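Local coordinates for protein YciF (Escherichia coli, PDB 2GS4), which is a homodimeric stress protein of unknown biochemical function, with a ferritin-like helical fold related to rubrerythrin that probably binds metal, at residues D8-L13 against E125-R130; Y18-Q23 against E110-A115; D59-S64 against K134-T139; T122-E125 against K131-K134. One frame throughout, in Å; residues are numbered along the deposited sequence.

Interaction 1 of 4, residues D8-L13 against E125-R130; sequences DVFIHL and EQLGYR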
loop_
_atom_site.group_PDB
_atom_site.type_symbol
_atom_site.label_atom_id
_atom_site.label_comp_id
_atom_site.label_asym_id
_atom_site.label_seq_id
_atom_site.Cartn_x
_atom_site.Cartn_y
_atom_site.Cartn_z
ATOM N N ASP A 8 18.592 0.104 -6.207
ATOM C CA ASP A 8 17.852 1.310 -5.821
ATOM C C ASP A 8 16.424 0.930 -5.435
ATOM O O ASP A 8 15.878 1.452 -4.467
ATOM C CB ASP A 8 17.761 2.336 -6.959
ATOM C CG ASP A 8 19.109 2.903 -7.374
ATOM O OD1 ASP A 8 19.972 3.154 -6.507
ATOM O OD2 ASP A 8 19.286 3.126 -8.592
ATOM N N VAL A 9 15.816 0.028 -6.207
ATOM C CA VAL A 9 14.450 -0.417 -5.924
ATOM C C VAL A 9 14.428 -1.091 -4.559
ATOM O O VAL A 9 13.533 -0.845 -3.754
ATOM C CB VAL A 9 13.928 -1.436 -6.978
ATOM C CG1 VAL A 9 12.560 -1.978 -6.547
ATOM C CG2 VAL A 9 13.801 -0.776 -8.342
ATOM N N PHE A 10 15.413 -1.946 -4.307
ATOM C CA PHE A 10 15.492 -2.643 -3.034
ATOM C C PHE A 10 15.649 -1.683 -1.865
ATOM O O PHE A 10 14.931 -1.805 -0.865
ATOM C CB PHE A 10 16.644 -3.656 -3.035
ATOM C CG PHE A 10 16.790 -4.411 -1.733
ATOM C CD1 PHE A 10 17.831 -4.121 -0.859
ATOM C CD2 PHE A 10 15.879 -5.408 -1.376
ATOM C CE1 PHE A 10 17.961 -4.804 0.358
ATOM C CE2 PHE A 10 16.000 -6.092 -0.170
ATOM C CZ PHE A 10 17.048 -5.791 0.698
ATOM N N ILE A 11 16.570 -0.727 -1.981
ATOM C CA ILE A 11 16.761 0.212 -0.889
ATOM C C ILE A 11 15.487 1.037 -0.668
ATOM O O ILE A 11 15.085 1.282 0.466
ATOM C CB ILE A 11 18.010 1.130 -1.123
ATOM C CG1 ILE A 11 18.234 1.999 0.103
ATOM C CG2 ILE A 11 17.854 1.977 -2.370
ATOM C CD1 ILE A 11 18.284 1.179 1.326
ATOM N N HIS A 12 14.842 1.443 -1.756
ATOM C CA HIS A 12 13.605 2.212 -1.666
ATOM C C HIS A 12 12.534 1.427 -0.901
ATOM O O HIS A 12 11.950 1.939 0.056
ATOM C CB HIS A 12 13.082 2.549 -3.070
ATOM C CG HIS A 12 11.641 2.954 -3.094
ATOM N ND1 HIS A 12 11.193 4.160 -2.600
ATOM C CD2 HIS A 12 10.542 2.301 -3.545
ATOM C CE1 HIS A 12 9.883 4.237 -2.748
ATOM N NE2 HIS A 12 9.462 3.121 -3.319
ATOM N N LEU A 13 12.267 0.194 -1.328
ATOM C CA LEU A 13 11.252 -0.630 -0.676
ATOM C C LEU A 13 11.574 -0.969 0.779
ATOM O O LEU A 13 10.674 -1.056 1.611
ATOM C CB LEU A 13 11.024 -1.919 -1.479
ATOM C CG LEU A 13 10.320 -1.775 -2.834
ATOM C CD1 LEU A 13 10.350 -3.106 -3.567
ATOM C CD2 LEU A 13 8.883 -1.307 -2.631
ATOM N N GLU A 125 17.553 -11.772 -2.345
ATOM C CA GLU A 125 18.113 -13.015 -2.871
ATOM C C GLU A 125 18.706 -12.818 -4.253
ATOM O O GLU A 125 19.818 -13.269 -4.542
ATOM C CB GLU A 125 17.045 -14.098 -2.952
ATOM C CG GLU A 125 17.161 -15.128 -1.857
ATOM C CD GLU A 125 16.124 -16.219 -1.977
ATOM O OE1 GLU A 125 14.921 -15.910 -1.863
ATOM O OE2 GLU A 125 16.512 -17.386 -2.191
ATOM N N GLN A 126 17.953 -12.139 -5.107
ATOM C CA GLN A 126 18.383 -11.883 -6.469
ATOM C C GLN A 126 19.556 -10.911 -6.573
ATOM O O GLN A 126 20.223 -10.855 -7.606
ATOM C CB GLN A 126 17.188 -11.393 -7.293
ATOM C CG GLN A 126 16.226 -12.516 -7.651
ATOM C CD GLN A 126 16.737 -13.361 -8.806
ATOM O OE1 GLN A 126 16.609 -12.980 -9.968
ATOM N NE2 GLN A 126 17.331 -14.504 -8.490
ATOM N N LEU A 127 19.815 -10.148 -5.513
ATOM C CA LEU A 127 20.934 -9.208 -5.536
ATOM C C LEU A 127 22.180 -9.838 -4.915
ATOM O O LEU A 127 23.231 -9.210 -4.836
ATOM C CB LEU A 127 20.568 -7.917 -4.796
ATOM C CG LEU A 127 19.594 -6.963 -5.500
ATOM C CD1 LEU A 127 18.928 -6.053 -4.481
ATOM C CD2 LEU A 127 20.341 -6.147 -6.545
ATOM N N GLY A 128 22.051 -11.083 -4.476
ATOM C CA GLY A 128 23.178 -11.771 -3.874
ATOM C C GLY A 128 23.411 -11.427 -2.414
ATOM O O GLY A 128 24.503 -11.665 -1.896
ATOM N N TYR A 129 22.408 -10.849 -1.753
ATOM C CA TYR A 129 22.535 -10.512 -0.333
ATOM C C TYR A 129 21.972 -11.669 0.477
ATOM O O TYR A 129 20.833 -11.625 0.937
ATOM C CB TYR A 129 21.763 -9.236 0.023
ATOM C CG TYR A 129 22.158 -8.028 -0.783
ATOM C CD1 TYR A 129 23.376 -7.988 -1.453
ATOM C CD2 TYR A 129 21.303 -6.931 -0.900
ATOM C CE1 TYR A 129 23.736 -6.895 -2.226
ATOM C CE2 TYR A 129 21.651 -5.832 -1.672
ATOM C CZ TYR A 129 22.871 -5.822 -2.335
ATOM O OH TYR A 129 23.226 -4.754 -3.127
ATOM N N ARG A 130 22.794 -12.697 0.648
ATOM C CA ARG A 130 22.429 -13.910 1.366
ATOM C C ARG A 130 21.879 -13.701 2.781
ATOM O O ARG A 130 20.777 -14.147 3.096
ATOM C CB ARG A 130 23.646 -14.835 1.424
ATOM C CG ARG A 130 23.367 -16.232 1.925
ATOM C CD ARG A 130 24.619 -16.833 2.545
ATOM N NE ARG A 130 25.000 -16.125 3.766
ATOM C CZ ARG A 130 26.043 -15.307 3.874
ATOM N NH1 ARG A 130 26.833 -15.085 2.831
ATOM N NH2 ARG A 130 26.296 -14.705 5.029
#
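F10 reaches out from helix 6-33 and overlaps L127 and Y129 in the turn between helix 95-126 and helix 130-159. With CG anti to the backbone N (chi1 180°), its ring is carried toward the turn. CD1 of L127 settles against the root of that side chain, 3.6 Å from F10 CB and only slightly farther from CG, so the leucine methyl meets the place where ring and chain join. Farther out, the CD2 edge of Y129 is turned to the face of F10 in an offset edge-to-face pair, with ring centroids 6.0 Å apart and planes at 66°. The nearest atoms of the pair, F10 CE1 and Y129 CD2, are 4.2 Å apart, a loose aromatic contact. L127 also serves within its own turn: its CB lies 3.8 Å above the centre of the Y129 ring. G128, at positive phi, closes helix 95-126 with a Schellman motif, and Y129 is the N-cap residue of the next helix. The Y129 hydroxyl is hydrogen-bonded to E7 OE2 and N67 ND2. The contact thus lies at one end of the helical bundle, where F10 also packs on L120, L123 and A124 of helix 95-126 and on L136 of helix 130-159.

Interaction 2 of 4, residues Y18-Q23 against E110-A115; sequences YSAEKQ and EHYEIA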
loop_
_atom_site.group_PDB
_atom_site.type_symbol
_atom_site.label_atom_id
_atom_site.label_comp_id
_atom_site.label_asym_id
_atom_site.label_seq_id
_atom_site.Cartn_x
_atom_site.Cartn_y
_atom_site.Cartn_z
ATOM N N TYR A 18 10.713 0.142 6.513
ATOM C CA TYR A 18 11.231 0.619 7.798
ATOM C C TYR A 18 10.202 1.614 8.336
ATOM O O TYR A 18 9.801 1.547 9.494
ATOM C CB TYR A 18 12.574 1.332 7.612
ATOM C CG TYR A 18 13.303 1.672 8.903
ATOM C CD1 TYR A 18 14.070 0.713 9.565
ATOM C CD2 TYR A 18 13.231 2.952 9.454
ATOM C CE1 TYR A 18 14.749 1.018 10.742
ATOM C CE2 TYR A 18 13.911 3.269 10.642
ATOM C CZ TYR A 18 14.667 2.294 11.275
ATOM O OH TYR A 18 15.346 2.588 12.435
ATOM N N SER A 19 9.767 2.529 7.477
ATOM C CA SER A 19 8.774 3.521 7.870
ATOM C C SER A 19 7.474 2.842 8.303
ATOM O O SER A 19 6.891 3.214 9.313
ATOM C CB SER A 19 8.512 4.498 6.714
ATOM O OG SER A 19 7.323 5.245 6.920
ATOM N N ALA A 20 7.034 1.838 7.548
ATOM C CA ALA A 20 5.801 1.123 7.862
ATOM C C ALA A 20 5.831 0.486 9.250
ATOM O O ALA A 20 4.859 0.559 9.990
ATOM C CB ALA A 20 5.540 0.052 6.798
ATOM N N GLU A 21 6.945 -0.159 9.583
ATOM C CA GLU A 21 7.097 -0.813 10.880
ATOM C C GLU A 21 7.079 0.231 11.994
ATOM O O GLU A 21 6.485 0.017 13.055
ATOM C CB GLU A 21 8.414 -1.611 10.910
ATOM C CG GLU A 21 8.482 -2.726 9.863
ATOM C CD GLU A 21 7.574 -3.908 10.193
ATOM O OE1 GLU A 21 6.558 -3.712 10.896
ATOM O OE2 GLU A 21 7.870 -5.035 9.736
ATOM N N LYS A 22 7.727 1.360 11.727
ATOM C CA LYS A 22 7.819 2.481 12.658
ATOM C C LYS A 22 6.400 2.946 13.005
ATOM O O LYS A 22 6.038 3.095 14.169
ATOM C CB LYS A 22 8.576 3.631 11.992
ATOM C CG LYS A 22 9.528 4.389 12.888
ATOM C CD LYS A 22 10.849 3.658 13.055
ATOM C CE LYS A 22 11.714 4.370 14.083
ATOM N NZ LYS A 22 12.834 3.517 14.553
ATOM N N GLN A 23 5.600 3.176 11.969
ATOM C CA GLN A 23 4.223 3.614 12.149
ATOM C C GLN A 23 3.437 2.494 12.807
ATOM O O GLN A 23 2.605 2.743 13.682
ATOM C CB GLN A 23 3.582 3.948 10.796
ATOM C CG GLN A 23 4.338 4.972 9.971
ATOM C CD GLN A 23 3.657 5.247 8.640
ATOM O OE1 GLN A 23 2.467 5.540 8.592
ATOM N NE2 GLN A 23 4.410 5.151 7.557
ATOM N N GLU A 110 -1.620 -7.057 7.656
ATOM C CA GLU A 110 -0.784 -8.232 7.418
ATOM C C GLU A 110 -0.681 -8.592 5.936
ATOM O O GLU A 110 0.374 -9.024 5.479
ATOM C CB GLU A 110 -1.274 -9.443 8.223
ATOM C CG GLU A 110 -1.065 -9.299 9.734
ATOM C CD GLU A 110 0.312 -8.759 10.094
ATOM O OE1 GLU A 110 1.326 -9.405 9.762
ATOM O OE2 GLU A 110 0.372 -7.679 10.714
ATOM N N HIS A 111 -1.758 -8.413 5.177
ATOM C CA HIS A 111 -1.706 -8.717 3.749
ATOM C C HIS A 111 -0.588 -7.858 3.158
ATOM O O HIS A 111 0.252 -8.341 2.394
ATOM C CB HIS A 111 -3.049 -8.391 3.081
ATOM C CG HIS A 111 -3.057 -8.590 1.595
ATOM N ND1 HIS A 111 -3.856 -9.525 0.971
ATOM C CD2 HIS A 111 -2.380 -7.956 0.607
ATOM C CE1 HIS A 111 -3.672 -9.457 -0.336
ATOM N NE2 HIS A 111 -2.783 -8.514 -0.583
ATOM N N TYR A 112 -0.570 -6.585 3.540
ATOM C CA TYR A 112 0.439 -5.653 3.060
ATOM C C TYR A 112 1.852 -6.040 3.505
ATOM O O TYR A 112 2.774 -6.070 2.702
ATOM C CB TYR A 112 0.127 -4.243 3.560
ATOM C CG TYR A 112 1.116 -3.183 3.117
ATOM C CD1 TYR A 112 1.031 -2.605 1.853
ATOM C CD2 TYR A 112 2.124 -2.744 3.975
ATOM C CE1 TYR A 112 1.922 -1.609 1.455
ATOM C CE2 TYR A 112 3.020 -1.753 3.589
ATOM C CZ TYR A 112 2.910 -1.187 2.329
ATOM O OH TYR A 112 3.772 -0.184 1.951
ATOM N N GLU A 113 2.023 -6.336 4.786
ATOM C CA GLU A 113 3.351 -6.684 5.282
ATOM C C GLU A 113 3.928 -7.939 4.650
ATOM O O GLU A 113 5.086 -7.954 4.228
ATOM C CB GLU A 113 3.315 -6.802 6.802
ATOM C CG GLU A 113 3.069 -5.460 7.475
ATOM C CD GLU A 113 4.323 -4.607 7.548
ATOM O OE1 GLU A 113 5.135 -4.837 8.467
ATOM O OE2 GLU A 113 4.504 -3.722 6.685
ATOM N N ILE A 114 3.115 -8.985 4.564
ATOM C CA ILE A 114 3.543 -10.237 3.960
ATOM C C ILE A 114 4.006 -10.017 2.514
ATOM O O ILE A 114 5.096 -10.442 2.131
ATOM C CB ILE A 114 2.396 -11.271 4.035
ATOM C CG1 ILE A 114 2.252 -11.732 5.491
ATOM C CG2 ILE A 114 2.645 -12.426 3.080
ATOM C CD1 ILE A 114 1.006 -12.545 5.784
ATOM N N ALA A 115 3.188 -9.335 1.720
ATOM C CA ALA A 115 3.549 -9.059 0.338
ATOM C C ALA A 115 4.833 -8.227 0.278
ATOM O O ALA A 115 5.665 -8.437 -0.610
ATOM C CB ALA A 115 2.398 -8.332 -0.372
#
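The buried centre of a ferritin-like helical bundle brings helix 6-33 and helix 95-126 together here, and two glutamates meet between them. The OE1 atom of E113 stands opposite the carboxylate of E21, 3.0 Å from E21 OE1 and 3.0 Å from E21 OE2, so one oxygen faces both oxygens of its partner. All three are acceptors, and no hydrogen bond joins them. The two carboxylate planes are turned 84° apart, almost perpendicular. Both chains bend at the second torsion: chi2 is -72° in E21, which swings its carboxylate round toward helix 95-126, and E113 folds in the same sense. Beside the pair, A20 points its methyl at the other helix, with CB 3.9 Å from E113 OE2 and 4.5 Å from CE2 at the edge of the Y112 ring. The local axes are 11.8 Å apart and run at 148°, roughly antiparallel, a spacing spanned here by the acidic side chains. Carboxylates clustered inside four helices are the hallmark of the di-metal site of rubrerythrins and ferritins; E143 of helix 130-159 touches E113 and lies close to E110, consistent with such a site. E21 OE2 is hydrogen-bonded to the hydroxyl of Y117. Were E21 replaced by alanine, the Y117 hydroxyl would probably be left without its carboxylate mate and a gap would open opposite E113, whose acid group would be freer to turn. H111 packs on K74, and Y112 on A77, of the second subunit.

Interaction 3 of 4, residues D59-S64 against K134-T139; sequences DQVVES and KLLKET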
loop_
_atom_site.group_PDB
_atom_site.type_symbol
_atom_site.label_atom_id
_atom_site.label_comp_id
_atom_site.label_asym_id
_atom_site.label_seq_id
_atom_site.Cartn_x
_atom_site.Cartn_y
_atom_site.Cartn_z
ATOM N N ASP A 59 17.788 -3.318 10.797
ATOM C CA ASP A 59 19.090 -2.686 11.023
ATOM C C ASP A 59 20.168 -3.694 10.639
ATOM O O ASP A 59 21.200 -3.334 10.065
ATOM C CB ASP A 59 19.286 -2.290 12.490
ATOM C CG ASP A 59 18.271 -1.274 12.965
ATOM O OD1 ASP A 59 17.862 -0.413 12.162
ATOM O OD2 ASP A 59 17.901 -1.324 14.156
ATOM N N GLN A 60 19.901 -4.959 10.953
ATOM C CA GLN A 60 20.811 -6.054 10.637
ATOM C C GLN A 60 20.954 -6.216 9.125
ATOM O O GLN A 60 22.053 -6.451 8.624
ATOM C CB GLN A 60 20.305 -7.378 11.227
ATOM C CG GLN A 60 20.503 -7.565 12.735
ATOM C CD GLN A 60 20.091 -8.958 13.199
ATOM O OE1 GLN A 60 20.933 -9.825 13.439
ATOM N NE2 GLN A 60 18.789 -9.181 13.305
ATOM N N VAL A 61 19.837 -6.106 8.404
ATOM C CA VAL A 61 19.849 -6.237 6.947
ATOM C C VAL A 61 20.714 -5.150 6.345
ATOM O O VAL A 61 21.526 -5.397 5.446
ATOM C CB VAL A 61 18.432 -6.088 6.334
ATOM C CG1 VAL A 61 18.543 -5.811 4.833
ATOM C CG2 VAL A 61 17.623 -7.348 6.559
ATOM N N VAL A 62 20.524 -3.936 6.841
ATOM C CA VAL A 62 21.264 -2.788 6.359
ATOM C C VAL A 62 22.766 -2.958 6.603
ATOM O O VAL A 62 23.577 -2.692 5.716
ATOM C CB VAL A 62 20.725 -1.515 7.032
ATOM C CG1 VAL A 62 21.644 -0.340 6.783
ATOM C CG2 VAL A 62 19.333 -1.214 6.474
ATOM N N GLU A 63 23.129 -3.420 7.798
ATOM C CA GLU A 63 24.536 -3.626 8.149
ATOM C C GLU A 63 25.174 -4.802 7.399
ATOM O O GLU A 63 26.397 -4.873 7.283
ATOM C CB GLU A 63 24.667 -3.842 9.668
ATOM C CG GLU A 63 24.420 -2.587 10.520
ATOM C CD GLU A 63 23.967 -2.936 11.928
ATOM O OE1 GLU A 63 23.861 -4.144 12.242
ATOM O OE2 GLU A 63 23.718 -2.010 12.728
ATOM N N SER A 64 24.355 -5.729 6.903
ATOM C CA SER A 64 24.871 -6.902 6.190
ATOM C C SER A 64 25.491 -6.567 4.835
ATOM O O SER A 64 26.179 -7.399 4.240
ATOM C CB SER A 64 23.762 -7.934 5.971
ATOM O OG SER A 64 22.915 -7.550 4.901
ATOM N N LYS A 134 17.851 -14.237 4.216
ATOM C CA LYS A 134 17.534 -15.116 5.330
ATOM C C LYS A 134 16.767 -14.348 6.398
ATOM O O LYS A 134 15.782 -14.840 6.947
ATOM C CB LYS A 134 18.823 -15.691 5.927
ATOM C CG LYS A 134 19.859 -16.135 4.898
ATOM C CD LYS A 134 19.372 -17.276 4.003
ATOM C CE LYS A 134 18.813 -16.783 2.670
ATOM N NZ LYS A 134 19.821 -16.072 1.828
ATOM N N LEU A 135 17.229 -13.139 6.692
ATOM C CA LEU A 135 16.584 -12.307 7.694
ATOM C C LEU A 135 15.188 -11.898 7.273
ATOM O O LEU A 135 14.252 -11.960 8.060
ATOM C CB LEU A 135 17.410 -11.055 7.949
ATOM C CG LEU A 135 18.767 -11.353 8.567
ATOM C CD1 LEU A 135 19.586 -10.086 8.604
ATOM C CD2 LEU A 135 18.574 -11.937 9.963
ATOM N N LEU A 136 15.056 -11.465 6.027
ATOM C CA LEU A 136 13.762 -11.036 5.535
ATOM C C LEU A 136 12.763 -12.186 5.504
ATOM O O LEU A 136 11.570 -11.971 5.727
ATOM C CB LEU A 136 13.918 -10.392 4.154
ATOM C CG LEU A 136 14.749 -9.101 4.170
ATOM C CD1 LEU A 136 15.261 -8.809 2.774
ATOM C CD2 LEU A 136 13.912 -7.941 4.704
ATOM N N LYS A 137 13.232 -13.405 5.239
ATOM C CA LYS A 137 12.316 -14.534 5.222
ATOM C C LYS A 137 11.877 -14.839 6.655
ATOM O O LYS A 137 10.795 -15.388 6.877
ATOM C CB LYS A 137 12.965 -15.753 4.539
ATOM C CG LYS A 137 12.879 -15.676 2.999
ATOM C CD LYS A 137 13.802 -16.666 2.295
ATOM C CE LYS A 137 13.890 -16.392 0.788
ATOM N NZ LYS A 137 12.674 -16.769 0.006
ATOM N N GLU A 138 12.704 -14.462 7.629
ATOM C CA GLU A 138 12.349 -14.689 9.023
ATOM C C GLU A 138 11.193 -13.773 9.394
ATOM O O GLU A 138 10.253 -14.192 10.067
ATOM C CB GLU A 138 13.556 -14.450 9.939
ATOM C CG GLU A 138 14.605 -15.538 9.782
ATOM C CD GLU A 138 15.778 -15.381 10.727
ATOM O OE1 GLU A 138 16.633 -16.291 10.747
ATOM O OE2 GLU A 138 15.853 -14.357 11.445
ATOM N N THR A 139 11.246 -12.524 8.959
ATOM C CA THR A 139 10.157 -11.618 9.270
ATOM C C THR A 139 8.931 -12.074 8.494
ATOM O O THR A 139 7.827 -12.121 9.035
ATOM C CB THR A 139 10.500 -10.175 8.905
ATOM O OG1 THR A 139 11.561 -9.715 9.751
ATOM C CG2 THR A 139 9.288 -9.276 9.113
#
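V61 and L135 lie alongside each other, pointing opposite ways, where helix 38-63 packs against helix 130-159. The CG2 methyl of V61 does the touching: it is 3.9 Å from L135 CD1 and nearly as close to L135 CB, so it lies against both the CB methylene and one end methyl of the leucine. The same methyl leans on the next residue, with L136 CG 4.1 Å away, and thus bridges two consecutive leucines. L135 CD1 in turn reaches the aliphatic root of Q60, 3.8 Å from Q60 CB. What puts CG2 there is the valine rotamer: at chi1 163°, CG1 is anti to the backbone N while CG2 is anti to the carbonyl carbon. L135, with CG anti to its own carbonyl carbon, turns CD1 in between Q60 and V61.

Behind these side chains the helices run almost antiparallel, their local axes 10.2 Å apart at 164°, and V61 and L135 bring their CA atoms nearest. Near the end of helix 38-63, the S64 hydroxyl donates to V61 O over 2.6 Å, tilted 22° from the carbonyl plane, and so ties S64 back to the residue that carries the contact. Farther out, V61 also meets L14 of helix 6-33, and L136 packs on Y117, A121 and A124 of helix 95-126. The two segments themselves meet by apolar contact alone, buried at V61, L135 and L136 and bordered by the solvent-facing Q60, while a hydrogen bond from R57 to T139 OG1 joins the same helices farther along.

Interaction 4 of 4, residues T122-E125 against K131-K134; sequences TLAE and KAAK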
loop_
_atom_site.group_PDB
_atom_site.type_symbol
_atom_site.label_atom_id
_atom_site.label_comp_id
_atom_site.label_asym_id
_atom_site.label_seq_id
_atom_site.Cartn_x
_atom_site.Cartn_y
_atom_site.Cartn_z
ATOM N N THR A 122 12.890 -11.691 -1.945
ATOM C CA THR A 122 13.231 -12.134 -3.300
ATOM C C THR A 122 14.262 -11.186 -3.916
ATOM O O THR A 122 15.242 -11.635 -4.520
ATOM C CB THR A 122 11.958 -12.219 -4.211
ATOM O OG1 THR A 122 11.045 -13.184 -3.672
ATOM C CG2 THR A 122 12.321 -12.648 -5.629
ATOM N N LEU A 123 14.063 -9.880 -3.752
ATOM C CA LEU A 123 15.004 -8.905 -4.290
ATOM C C LEU A 123 16.373 -9.104 -3.645
ATOM O O LEU A 123 17.390 -9.145 -4.332
ATOM C CB LEU A 123 14.511 -7.477 -4.045
ATOM C CG LEU A 123 13.278 -7.076 -4.856
ATOM C CD1 LEU A 123 12.957 -5.613 -4.598
ATOM C CD2 LEU A 123 13.535 -7.302 -6.339
ATOM N N ALA A 124 16.397 -9.235 -2.325
ATOM C CA ALA A 124 17.652 -9.446 -1.620
ATOM C C ALA A 124 18.325 -10.702 -2.169
ATOM O O ALA A 124 19.526 -10.698 -2.437
ATOM C CB ALA A 124 17.402 -9.589 -0.118
ATOM N N GLU A 125 17.553 -11.772 -2.345
ATOM C CA GLU A 125 18.113 -13.015 -2.871
ATOM C C GLU A 125 18.706 -12.818 -4.253
ATOM O O GLU A 125 19.818 -13.269 -4.542
ATOM C CB GLU A 125 17.045 -14.098 -2.952
ATOM C CG GLU A 125 17.161 -15.128 -1.857
ATOM C CD GLU A 125 16.124 -16.219 -1.977
ATOM O OE1 GLU A 125 14.921 -15.910 -1.863
ATOM O OE2 GLU A 125 16.512 -17.386 -2.191
ATOM N N LYS A 131 22.644 -13.029 3.635
ATOM C CA LYS A 131 22.218 -12.799 5.012
ATOM C C LYS A 131 20.923 -11.997 5.065
ATOM O O LYS A 131 20.061 -12.245 5.910
ATOM C CB LYS A 131 23.315 -12.071 5.792
ATOM C CG LYS A 131 22.959 -11.809 7.235
ATOM C CD LYS A 131 24.172 -11.396 8.041
ATOM C CE LYS A 131 23.779 -11.166 9.487
ATOM N NZ LYS A 131 23.074 -12.354 10.041
ATOM N N ALA A 132 20.787 -11.032 4.164
ATOM C CA ALA A 132 19.580 -10.222 4.128
ATOM C C ALA A 132 18.379 -11.103 3.785
ATOM O O ALA A 132 17.368 -11.064 4.483
ATOM C CB ALA A 132 19.729 -9.093 3.110
ATOM N N ALA A 133 18.488 -11.912 2.732
ATOM C CA ALA A 133 17.375 -12.777 2.339
ATOM C C ALA A 133 16.901 -13.663 3.486
ATOM O O ALA A 133 15.701 -13.828 3.703
ATOM C CB ALA A 133 17.774 -13.641 1.151
ATOM N N LYS A 134 17.851 -14.237 4.216
ATOM C CA LYS A 134 17.534 -15.116 5.330
ATOM C C LYS A 134 16.767 -14.348 6.398
ATOM O O LYS A 134 15.782 -14.840 6.947
ATOM C CB LYS A 134 18.823 -15.691 5.927
ATOM C CG LYS A 134 19.859 -16.135 4.898
ATOM C CD LYS A 134 19.372 -17.276 4.003
ATOM C CE LYS A 134 18.813 -16.783 2.670
ATOM N NZ LYS A 134 19.821 -16.072 1.828
#
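Apolar contacts come first. The methyl of A124 faces the start of helix 130-159 and meets two successive alanines: its CB is 4.0 Å from A132 CB and 4.3 Å from A133 CB. It also touches the backbone, with A133 N 3.8 Å from A124 CB. Side chains this small let the main chains close in, and the CA atoms of A124 and A133 are 5.2 Å apart.

Beside the alanines lies the aliphatic part of E125. Its CG is 3.4 Å from A133 CB, a tight fit of methylene on methyl. The first torsion is unusual, chi1 -104°, away from the common staggered positions, and from there the chain runs on extended past A133 toward its charged end.

The charged groups settle beyond this. E125 OE1 makes a salt bridge with K137, one turn farther along helix 130-159, whereas K134 NZ, 5.4 Å from E125 OE2, is a nearby opposite charge without contact and is hydrogen-bonded to the carbonyl O of R130. A124 also packs against F10 of helix 6-33; L123 meets V9 of the second subunit.

The two segments flank the short turn that joins successive helices in a helical hairpin. No hydrogen bond links them; small alanines permit the close approach beside the connecting turn, while the salt bridge to K137 probably adds an electrostatic tie at its partly exposed flank.

Interactions 1, 3 and 4 gather at one end of the bundle, and interaction 2 lies near the chain's centre, about 17 Å from the centres of interactions 1 and 4. Interactions 1 and 2 both join helix 6-33 to helix 95-126, yet differ sharply: aromatic and aliphatic packing at the end, opposed carboxylates in the middle. Interactions 3 and 4 share helix 130-159, packed by branched side chains against helix 38-63 and by alanines against helix 95-126. All four are mainly buried, with more exposed borders at Q60 and E125. F10, A124 and L136 meet one another and so connect interactions 1, 3 and 4 through a common apolar cluster.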